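Local coordinates for alkaline serine protease (Pseudoalteromonas sp., PDB 1Y9Z), which hydrolyses peptide bonds as a subtilisin-like alkaline serine protease, probably suited to work at low temperature, at residues 197-202 / 412-417; 399-404 / 422-427. All coordinates share one frame; numbering follows the deposited sequence.

Both contacts lie in the subtilisin-like alpha/beta part of the chain, their centres about 13 Å apart. Their segments alternate in sequence: 197-202, 399-404, 412-417, then 422-427. Interaction 1 sets the loop between helices 391-401 and 421-430 against strand 196-201, which pairs with strand 174-180; interaction 2 packs those two helices on each other nearer the surface. The contacts meet where Tyr416 CD2 lies 3.5 Å from Asn399 CB and Tyr416 O lies 3.8 Å from Ala402 CB. A calcium ion is bound by Asp404 and Asp411, so the loop that meets the strand and the chain that follows helix 391-401 share one metal site.

Interaction 1 of 2, residues 197-202 / 412-417; sequences EISGPG and NQTGYG. With NA (sodium ion), chain F.
Ser199 reaches across to Thr414 with its hydroxyl: OG stands beside its own backbone N (chi1 -61°) and donates to Thr414 O at 2.8 Å. That oxygen is gripped twice, because Gly417 N also donates to it, 3.0 Å away and from the opposite face of its plane. An alanine in place of Ser199 would probably cost Thr414 O the hydroxyl donor on one face, with the Gly417 N-H on the other face still in place. The backbone of Ser199 adds a second link, N to Gly417 O at 2.8 Å. Beside it, Ile198 lays CG1 3.3 Å from the same Gly417 O.

At the start of the strand, Tyr416 N gives a nearly straight bond (172°) to Glu197 O, arriving from above the carbonyl plane, and the ring's CD2 comes to 3.3 Å from that oxygen, which lies obliquely to the ring. Gly415 lies so close to the strand that a CB would clash with Glu197 C. The Glu197 side chain leaves in another direction: CG is anti to the backbone N (chi1 -158°) and the chain runs on extended; at its end OE1 binds sodium together with Val174 O and Gln195 O, and OE2 forms a salt bridge with Arg395. This is a type II' beta turn, Thr414 to Gly417 with glycine second, docked on the edge strand of the subtilase sheet.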
loop_
_atom_site.group_PDB
_atom_site.type_symbol
_atom_site.label_atom_id
_atom_site.label_comp_id
_atom_site.label_asym_id
_atom_site.label_seq_id
_atom_site.Cartn_x
_atom_site.Cartn_y
_atom_site.Cartn_z
ATOM N N GLU A 197 -12.254 3.662 11.265
ATOM C CA GLU A 197 -11.676 4.282 12.448
ATOM C C GLU A 197 -10.422 5.125 12.250
ATOM O O GLU A 197 -10.230 6.135 12.929
ATOM C CB GLU A 197 -11.385 3.154 13.438
ATOM C CG GLU A 197 -11.279 3.534 14.891
ATOM C CD GLU A 197 -11.274 2.301 15.772
ATOM O OE1 GLU A 197 -12.090 1.390 15.511
ATOM O OE2 GLU A 197 -10.468 2.236 16.719
ATOM N N ILE A 198 -9.565 4.710 11.330
ATOM C CA ILE A 198 -8.321 5.427 11.110
ATOM C C ILE A 198 -7.852 5.179 9.682
ATOM O O ILE A 198 -8.274 4.210 9.049
ATOM C CB ILE A 198 -7.272 4.945 12.146
ATOM C CG1 ILE A 198 -6.124 5.944 12.251
ATOM C CG2 ILE A 198 -6.757 3.562 11.769
ATOM C CD1 ILE A 198 -5.256 5.726 13.480
ATOM N N SER A 199 -6.992 6.057 9.176
ATOM C CA SER A 199 -6.488 5.942 7.815
ATOM C C SER A 199 -4.994 5.685 7.736
ATOM O O SER A 199 -4.236 5.999 8.658
ATOM C CB SER A 199 -6.792 7.216 7.025
ATOM O OG SER A 199 -8.185 7.454 6.941
ATOM N N GLY A 200 -4.586 5.111 6.611
ATOM C CA GLY A 200 -3.183 4.833 6.379
ATOM C C GLY A 200 -2.890 4.929 4.896
ATOM O O GLY A 200 -3.813 4.958 4.079
ATOM N N PRO A 201 -1.609 5.007 4.511
ATOM C CA PRO A 201 -1.214 5.097 3.101
ATOM C C PRO A 201 -1.742 3.876 2.342
ATOM O O PRO A 201 -1.444 2.739 2.718
ATOM C CB PRO A 201 0.310 5.117 3.179
ATOM C CG PRO A 201 0.569 5.808 4.498
ATOM C CD PRO A 201 -0.445 5.155 5.403
ATOM N N GLY A 202 -2.518 4.104 1.280
ATOM C CA GLY A 202 -3.082 2.991 0.534
ATOM C C GLY A 202 -3.140 3.099 -0.982
ATOM O O GLY A 202 -3.715 2.229 -1.637
ATOM N N ASN A 412 -16.861 8.921 7.771
ATOM C CA ASN A 412 -16.875 7.554 7.253
ATOM C C ASN A 412 -15.777 7.239 6.246
ATOM O O ASN A 412 -15.440 6.072 6.039
ATOM C CB ASN A 412 -18.234 7.235 6.620
ATOM C CG ASN A 412 -19.365 7.177 7.636
ATOM O OD1 ASN A 412 -20.485 6.796 7.296
ATOM N ND2 ASN A 412 -19.081 7.553 8.879
ATOM N N GLN A 413 -15.229 8.267 5.611
ATOM C CA GLN A 413 -14.171 8.054 4.630
ATOM C C GLN A 413 -12.793 7.827 5.242
ATOM O O GLN A 413 -12.071 6.913 4.836
ATOM C CB GLN A 413 -14.086 9.241 3.665
ATOM C CG GLN A 413 -15.178 9.275 2.609
ATOM C CD GLN A 413 -16.536 9.662 3.159
ATOM O OE1 GLN A 413 -17.568 9.246 2.630
ATOM N NE2 GLN A 413 -16.548 10.475 4.210
ATOM N N THR A 414 -12.437 8.645 6.226
ATOM C CA THR A 414 -11.115 8.572 6.842
ATOM C C THR A 414 -11.061 8.292 8.346
ATOM O O THR A 414 -9.976 8.261 8.933
ATOM C CB THR A 414 -10.347 9.879 6.569
ATOM O OG1 THR A 414 -11.042 10.980 7.174
ATOM C CG2 THR A 414 -10.243 10.127 5.070
ATOM N N GLY A 415 -12.216 8.080 8.970
ATOM C CA GLY A 415 -12.233 7.827 10.400
ATOM C C GLY A 415 -11.714 9.042 11.148
ATOM O O GLY A 415 -12.097 10.171 10.843
ATOM N N TYR A 416 -10.841 8.822 12.126
ATOM C CA TYR A 416 -10.276 9.929 12.889
ATOM C C TYR A 416 -9.150 10.622 12.129
ATOM O O TYR A 416 -8.676 11.681 12.540
ATOM C CB TYR A 416 -9.777 9.435 14.248
ATOM C CG TYR A 416 -10.904 9.095 15.194
ATOM C CD1 TYR A 416 -11.770 10.088 15.660
ATOM C CD2 TYR A 416 -11.129 7.782 15.600
ATOM C CE1 TYR A 416 -12.831 9.777 16.505
ATOM C CE2 TYR A 416 -12.191 7.460 16.444
ATOM C CZ TYR A 416 -13.037 8.463 16.891
ATOM O OH TYR A 416 -14.096 8.142 17.710
ATOM N N GLY A 417 -8.725 10.028 11.019
ATOM C CA GLY A 417 -7.673 10.641 10.228
ATOM C C GLY A 417 -6.446 9.780 10.014
ATOM O O GLY A 417 -6.477 8.565 10.205
HETATM NA NA NA F . -13.500 0.083 13.532
#

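Interaction 2 of 2, residues 399-404 / 422-427; sequences NATADD and VAAKAY. With CA (calcium ion), chain D.
The ring of Tyr427 receives Ala400 and Thr401 on its CD1 and CE1 side, both methyl groups approaching obliquely. Ala400 CB is 3.9 Å from CE1 and almost as near to CZ and OH, while Thr401 CG2 lies nearer the ring's root, close to CG and CD1 and 3.7 Å from Tyr427 CB. With CG anti to its backbone N (chi1 -173°), the tyrosine ring starts out toward helix 391-401, where it also touches Ala397; Pro435, near the C-terminus, is another neighbour. This is a helix-helix packing in the subtilisin-like fold: the C-terminal part of helix 391-401 lies against helix 421-430, and the loop joining them binds calcium.

Thr401 carries most of this contact, wedged between Ala423, Ala424 and Tyr427. Its CB meets Ala423 CB at 3.6 Å, and CG2 lies 3.4 Å from Ala423 O, an oxygen that already accepts Tyr427 N within its own helix. OG1 lies between its backbone N and carbonyl carbon (chi1 62°), close over Ala424, whose CB is 3.4 Å away. Its hydrogen bond, however, goes back along its own helix to Ala397 O, and the approach to Ala424 N is too poorly angled to be one. The two helices are therefore joined here by van der Waals contact. Ala424 continues the packing inward, onto Leu398 and Val382.

Further along the chain, Asp403 OD2 takes a hydrogen bond from Asn420 ND2, a link to the residue just ahead of the second helix. Asp404 then turns to the calcium ion, which Leu405, Val407, Gly409 and Asp411 also bind: Asp404 OD1 is 2.3 Å from the metal, and a water molecule completes the set with its oxygen 2.4 Å from the calcium.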
loop_
_atom_site.group_PDB
_atom_site.type_symbol
_atom_site.label_atom_id
_atom_site.label_comp_id
_atom_site.label_asym_id
_atom_site.label_seq_id
_atom_site.Cartn_x
_atom_site.Cartn_y
_atom_site.Cartn_z
ATOM N N ASN A 399 -6.299 6.690 17.932
ATOM C CA ASN A 399 -7.446 7.480 17.501
ATOM C C ASN A 399 -7.374 8.918 18.001
ATOM O O ASN A 399 -7.680 9.859 17.268
ATOM C CB ASN A 399 -8.737 6.833 18.001
ATOM C CG ASN A 399 -9.036 5.521 17.308
ATOM O OD1 ASN A 399 -9.785 4.688 17.822
ATOM N ND2 ASN A 399 -8.461 5.336 16.129
ATOM N N ALA A 400 -6.963 9.082 19.253
ATOM C CA ALA A 400 -6.872 10.405 19.855
ATOM C C ALA A 400 -5.793 11.286 19.236
ATOM O O ALA A 400 -5.880 12.512 19.304
ATOM C CB ALA A 400 -6.630 10.274 21.350
ATOM N N THR A 401 -4.783 10.670 18.628
ATOM C CA THR A 401 -3.689 11.434 18.040
ATOM C C THR A 401 -3.618 11.429 16.519
ATOM O O THR A 401 -2.697 12.005 15.943
ATOM C CB THR A 401 -2.334 10.952 18.584
ATOM O OG1 THR A 401 -2.132 9.581 18.222
ATOM C CG2 THR A 401 -2.296 11.084 20.100
ATOM N N ALA A 402 -4.580 10.787 15.867
ATOM C CA ALA A 402 -4.593 10.748 14.410
ATOM C C ALA A 402 -4.823 12.158 13.870
ATOM O O ALA A 402 -5.504 12.967 14.503
ATOM C CB ALA A 402 -5.692 9.813 13.923
ATOM N N ASP A 403 -4.246 12.454 12.709
ATOM C CA ASP A 403 -4.410 13.771 12.101
ATOM C C ASP A 403 -5.722 13.825 11.325
ATOM O O ASP A 403 -5.885 13.147 10.313
ATOM C CB ASP A 403 -3.237 14.084 11.166
ATOM C CG ASP A 403 -1.897 14.054 11.880
ATOM O OD1 ASP A 403 -1.799 14.616 12.991
ATOM O OD2 ASP A 403 -0.938 13.479 11.324
ATOM N N ASP A 404 -6.651 14.642 11.811
ATOM C CA ASP A 404 -7.964 14.794 11.194
ATOM C C ASP A 404 -7.856 15.113 9.705
ATOM O O ASP A 404 -7.140 16.032 9.309
ATOM C CB ASP A 404 -8.736 15.904 11.916
ATOM C CG ASP A 404 -10.216 15.904 11.589
ATOM O OD1 ASP A 404 -10.667 15.038 10.814
ATOM O OD2 ASP A 404 -10.935 16.779 12.117
ATOM N N VAL A 422 4.403 9.436 16.052
ATOM C CA VAL A 422 5.032 10.351 16.998
ATOM C C VAL A 422 4.048 10.862 18.045
ATOM O O VAL A 422 4.325 10.812 19.243
ATOM C CB VAL A 422 5.657 11.560 16.268
ATOM C CG1 VAL A 422 6.307 12.503 17.275
ATOM C CG2 VAL A 422 6.684 11.077 15.259
ATOM N N ALA A 423 2.899 11.348 17.589
ATOM C CA ALA A 423 1.881 11.870 18.493
ATOM C C ALA A 423 1.313 10.784 19.402
ATOM O O ALA A 423 1.052 11.024 20.581
ATOM C CB ALA A 423 0.762 12.525 17.692
ATOM N N ALA A 424 1.119 9.589 18.854
ATOM C CA ALA A 424 0.588 8.478 19.637
ATOM C C ALA A 424 1.555 8.119 20.763
ATOM O O ALA A 424 1.139 7.851 21.889
ATOM C CB ALA A 424 0.354 7.271 18.737
ATOM N N LYS A 425 2.846 8.114 20.450
ATOM C CA LYS A 425 3.865 7.801 21.443
ATOM C C LYS A 425 3.860 8.842 22.556
ATOM O O LYS A 425 3.877 8.501 23.738
ATOM C CB LYS A 425 5.250 7.762 20.796
ATOM C CG LYS A 425 6.392 7.668 21.801
ATOM C CD LYS A 425 7.742 7.852 21.128
ATOM C CE LYS A 425 8.867 7.906 22.151
ATOM N NZ LYS A 425 8.716 9.040 23.105
ATOM N N ALA A 426 3.842 10.114 22.168
ATOM C CA ALA A 426 3.839 11.212 23.131
ATOM C C ALA A 426 2.632 11.112 24.060
ATOM O O ALA A 426 2.714 11.440 25.245
ATOM C CB ALA A 426 3.829 12.547 22.395
ATOM N N TYR A 427 1.514 10.657 23.506
ATOM C CA TYR A 427 0.272 10.493 24.253
ATOM C C TYR A 427 0.492 9.483 25.378
ATOM O O TYR A 427 0.228 9.766 26.547
ATOM C CB TYR A 427 -0.819 9.986 23.307
ATOM C CG TYR A 427 -2.215 9.914 23.888
ATOM C CD1 TYR A 427 -3.033 11.042 23.933
ATOM C CD2 TYR A 427 -2.738 8.704 24.343
ATOM C CE1 TYR A 427 -4.342 10.966 24.410
ATOM C CE2 TYR A 427 -4.044 8.616 24.823
ATOM C CZ TYR A 427 -4.840 9.750 24.851
ATOM O OH TYR A 427 -6.137 9.664 25.303
HETATM CA CA CA D . -12.315 14.160 9.417
HETATM O O HOH W 1 -10.833 12.263 9.560
#